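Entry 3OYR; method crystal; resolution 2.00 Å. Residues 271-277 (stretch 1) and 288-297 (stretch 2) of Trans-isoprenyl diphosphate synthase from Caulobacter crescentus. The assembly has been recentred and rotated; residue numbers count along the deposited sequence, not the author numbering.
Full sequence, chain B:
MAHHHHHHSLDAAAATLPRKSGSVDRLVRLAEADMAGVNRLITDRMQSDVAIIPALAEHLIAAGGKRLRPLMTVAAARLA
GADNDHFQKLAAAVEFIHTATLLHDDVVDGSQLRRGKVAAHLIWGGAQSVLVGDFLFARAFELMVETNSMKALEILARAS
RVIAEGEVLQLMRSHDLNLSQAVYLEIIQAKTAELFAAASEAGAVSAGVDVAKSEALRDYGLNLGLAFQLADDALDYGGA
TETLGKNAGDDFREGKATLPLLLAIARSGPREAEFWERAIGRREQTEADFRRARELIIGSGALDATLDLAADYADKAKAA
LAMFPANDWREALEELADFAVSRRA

Stretch 1 (271-277) REAEFWE
Stretch 2, residues 288-297: ADFRRARELI

Two helical segments of one chain meet here mainly through side chains, with no hydrogen bond between them among the modelled atoms. Residues 288-297 form regular helix, phi/psi near -65/-42, with i to i+4 bonds such as Ala 293 N to Asp 289 O (3.0 Å). The helix of stretch 1, from Ala 273 onward, follows Glu 272 (phi/psi -103/-5), whose O accepts from Phe 275 N at 3.0 Å. The N-to-C directions differ by 129° and the axes approach to 11.8 Å, a spacing wide enough for aromatic rings. CA-CA distances set the register: Phe 275 to Asp 289 8.6 Å, Trp 276 to Ala 293 8.7 Å, Glu 272 to Leu 296 9.6 Å.

The main bump is Phe 275. Its CA-to-CB bond points toward the second helix, and with chi1 t (163°) and chi2 70° the ring tip reaches the shallow hollow between Arg 292 CB and the backbone and small methyl of Ala 293: Phe 275 CZ stands 4.0 Å from Arg 292 CB, 4.2 Å from Ala 293 N and 4.4 Å from Ala 293 CB. Arg 292 is modelled only to CB. At the ring edge, Asp 289 (chi1 m) brings OD2 to 3.3 Å from Phe 275 CE1, a fitting place for a carboxylate because the edge carries the ring's slightly positive hydrogens.

Trp 276 starts with CB directed away, yet chi1 m (-50°) and chi2 119° carry its long indole back. Trp 276 CZ3 presents an edge to Ala 293 CB at 4.2 Å, so this one alanine receives both aromatics. Leu 296 (chi1 -92°, chi2 153°), pointing toward stretch 1, supplies the answering bump: Leu 296 CD1 lies 4.0 Å from Trp 276 CH2 and 3.8 Å from OE2 of Glu 272 (chi1, chi2 both m). Phe 275 and Leu 296 lose the most surface, 78 and 67 of 302 Å², then Trp 276 with 57 Å², as befits bulky apolar side chains.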

# COMPACT_ATOMS: atom_id res chain seq x y z
N ARG B 271 -16.43 4.53 -40.48
CA ARG B 271 -17.82 4.86 -40.17
C ARG B 271 -18.14 5.01 -38.68
O ARG B 271 -19.10 5.69 -38.31
CB ARG B 271 -18.76 3.84 -40.84
CG ARG B 271 -19.94 4.46 -41.58
CD ARG B 271 -21.18 4.53 -40.71
NE ARG B 271 -21.74 3.20 -40.49
CZ ARG B 271 -22.34 2.80 -39.36
NH1 ARG B 271 -22.44 3.63 -38.33
NH2 ARG B 271 -22.82 1.57 -39.27
N GLU B 272 -17.32 4.40 -37.82
CA GLU B 272 -17.59 4.37 -36.37
C GLU B 272 -16.74 5.34 -35.54
O GLU B 272 -16.95 5.47 -34.34
CB GLU B 272 -17.43 2.95 -35.82
CG GLU B 272 -18.13 1.86 -36.62
CD GLU B 272 -19.64 1.87 -36.47
OE1 GLU B 272 -20.32 1.29 -37.34
OE2 GLU B 272 -20.16 2.45 -35.49
N ALA B 273 -15.80 6.02 -36.19
CA ALA B 273 -14.78 6.85 -35.52
C ALA B 273 -15.33 7.92 -34.57
O ALA B 273 -14.77 8.14 -33.49
CB ALA B 273 -13.85 7.47 -36.55
N GLU B 274 -16.42 8.57 -34.97
CA GLU B 274 -17.06 9.61 -34.15
C GLU B 274 -17.84 9.06 -32.94
O GLU B 274 -18.09 9.79 -31.98
CB GLU B 274 -17.96 10.52 -35.00
CG GLU B 274 -17.22 11.62 -35.77
CD GLU B 274 -18.15 12.51 -36.60
OE1 GLU B 274 -19.35 12.62 -36.26
OE2 GLU B 274 -17.68 13.11 -37.59
N PHE B 275 -18.23 7.78 -33.00
CA PHE B 275 -18.88 7.12 -31.87
C PHE B 275 -17.90 6.89 -30.72
O PHE B 275 -18.22 7.18 -29.57
CB PHE B 275 -19.55 5.80 -32.29
CG PHE B 275 -19.89 4.88 -31.14
CD1 PHE B 275 -20.91 5.21 -30.24
CD2 PHE B 275 -19.19 3.70 -30.95
CE1 PHE B 275 -21.21 4.36 -29.18
CE2 PHE B 275 -19.50 2.85 -29.88
CZ PHE B 275 -20.51 3.18 -28.99
N TRP B 276 -16.73 6.34 -31.05
CA TRP B 276 -15.67 6.09 -30.07
C TRP B 276 -15.18 7.41 -29.48
O TRP B 276 -15.05 7.54 -28.26
CB TRP B 276 -14.49 5.34 -30.69
CG TRP B 276 -14.82 4.09 -31.49
CD1 TRP B 276 -14.57 3.89 -32.81
CD2 TRP B 276 -15.43 2.87 -31.01
NE1 TRP B 276 -14.98 2.63 -33.19
CE2 TRP B 276 -15.51 1.99 -32.11
CE3 TRP B 276 -15.91 2.44 -29.76
CZ2 TRP B 276 -16.06 0.70 -32.01
CZ3 TRP B 276 -16.46 1.16 -29.66
CH2 TRP B 276 -16.53 0.30 -30.78
N GLU B 277 -14.93 8.39 -30.36
CA GLU B 277 -14.47 9.74 -29.98
C GLU B 277 -15.36 10.39 -28.92
O GLU B 277 -14.86 10.97 -27.95
CB GLU B 277 -14.41 10.64 -31.23
CG GLU B 277 -13.09 11.40 -31.41
CD GLU B 277 -12.72 12.28 -30.22
OE1 GLU B 277 -13.43 13.26 -29.94
OE2 GLU B 277 -11.69 11.98 -29.57
N ALA B 288 -26.92 2.86 -23.38
CA ALA B 288 -27.07 2.40 -24.77
C ALA B 288 -25.74 2.33 -25.53
O ALA B 288 -25.57 1.49 -26.42
CB ALA B 288 -28.08 3.28 -25.52
N ASP B 289 -24.82 3.23 -25.18
CA ASP B 289 -23.48 3.25 -25.76
C ASP B 289 -22.70 1.96 -25.47
O ASP B 289 -21.96 1.47 -26.34
CB ASP B 289 -22.68 4.48 -25.29
CG ASP B 289 -23.18 5.79 -25.89
OD1 ASP B 289 -23.57 6.69 -25.11
OD2 ASP B 289 -23.20 5.94 -27.13
N PHE B 290 -22.89 1.40 -24.27
CA PHE B 290 -22.24 0.13 -23.90
C PHE B 290 -22.75 -1.05 -24.73
O PHE B 290 -21.94 -1.84 -25.22
CB PHE B 290 -22.30 -0.17 -22.39
CG PHE B 290 -21.79 -1.55 -22.04
CD1 PHE B 290 -20.47 -1.92 -22.32
CD2 PHE B 290 -22.63 -2.49 -21.46
CE1 PHE B 290 -20.01 -3.21 -22.04
CE2 PHE B 290 -22.17 -3.78 -21.15
CZ PHE B 290 -20.85 -4.13 -21.44
N ARG B 291 -24.07 -1.17 -24.87
CA ARG B 291 -24.67 -2.23 -25.68
C ARG B 291 -24.20 -2.18 -27.13
O ARG B 291 -23.95 -3.22 -27.74
CB ARG B 291 -26.20 -2.17 -25.63
CG ARG B 291 -26.83 -3.01 -24.52
CD ARG B 291 -27.06 -2.22 -23.23
NE ARG B 291 -27.95 -1.07 -23.43
CZ ARG B 291 -28.57 -0.41 -22.45
NH1 ARG B 291 -28.41 -0.78 -21.18
NH2 ARG B 291 -29.35 0.62 -22.74
N ARG B 292 -24.07 -0.97 -27.68
CA ARG B 292 -23.53 -0.75 -29.02
C ARG B 292 -22.06 -1.19 -29.12
O ARG B 292 -21.66 -1.82 -30.10
CB ARG B 292 -23.67 0.72 -29.42
N ALA B 293 -21.27 -0.85 -28.10
CA ALA B 293 -19.85 -1.22 -28.05
C ALA B 293 -19.64 -2.74 -27.92
O ALA B 293 -18.84 -3.32 -28.66
CB ALA B 293 -19.14 -0.49 -26.92
N ARG B 294 -20.37 -3.36 -26.99
CA ARG B 294 -20.35 -4.81 -26.77
C ARG B 294 -20.64 -5.60 -28.06
O ARG B 294 -19.97 -6.60 -28.34
CB ARG B 294 -21.32 -5.19 -25.63
CG ARG B 294 -21.82 -6.64 -25.64
CD ARG B 294 -22.83 -6.91 -24.53
NE ARG B 294 -22.17 -7.39 -23.31
CZ ARG B 294 -22.78 -7.70 -22.17
NH1 ARG B 294 -22.06 -8.13 -21.13
NH2 ARG B 294 -24.10 -7.58 -22.06
N GLU B 295 -21.61 -5.14 -28.84
CA GLU B 295 -21.95 -5.77 -30.11
C GLU B 295 -20.83 -5.63 -31.16
O GLU B 295 -20.47 -6.60 -31.82
CB GLU B 295 -23.29 -5.25 -30.66
CG GLU B 295 -24.53 -5.66 -29.84
CD GLU B 295 -24.83 -7.15 -29.85
OE1 GLU B 295 -25.49 -7.62 -28.90
OE2 GLU B 295 -24.42 -7.86 -30.79
N LEU B 296 -20.28 -4.42 -31.27
CA LEU B 296 -19.17 -4.13 -32.18
C LEU B 296 -17.86 -4.82 -31.81
O LEU B 296 -17.00 -5.00 -32.67
CB LEU B 296 -18.92 -2.62 -32.27
CG LEU B 296 -19.64 -1.86 -33.38
CD1 LEU B 296 -19.86 -0.41 -32.97
CD2 LEU B 296 -18.89 -1.94 -34.71
N ILE B 297 -17.70 -5.19 -30.54
CA ILE B 297 -16.51 -5.92 -30.09
C ILE B 297 -16.62 -7.43 -30.36
O ILE B 297 -15.64 -8.07 -30.78
CB ILE B 297 -16.06 -5.51 -28.64
CG1 ILE B 297 -15.29 -4.19 -28.70
CG2 ILE B 297 -15.18 -6.59 -27.98
CD1 ILE B 297 -15.61 -3.18 -27.64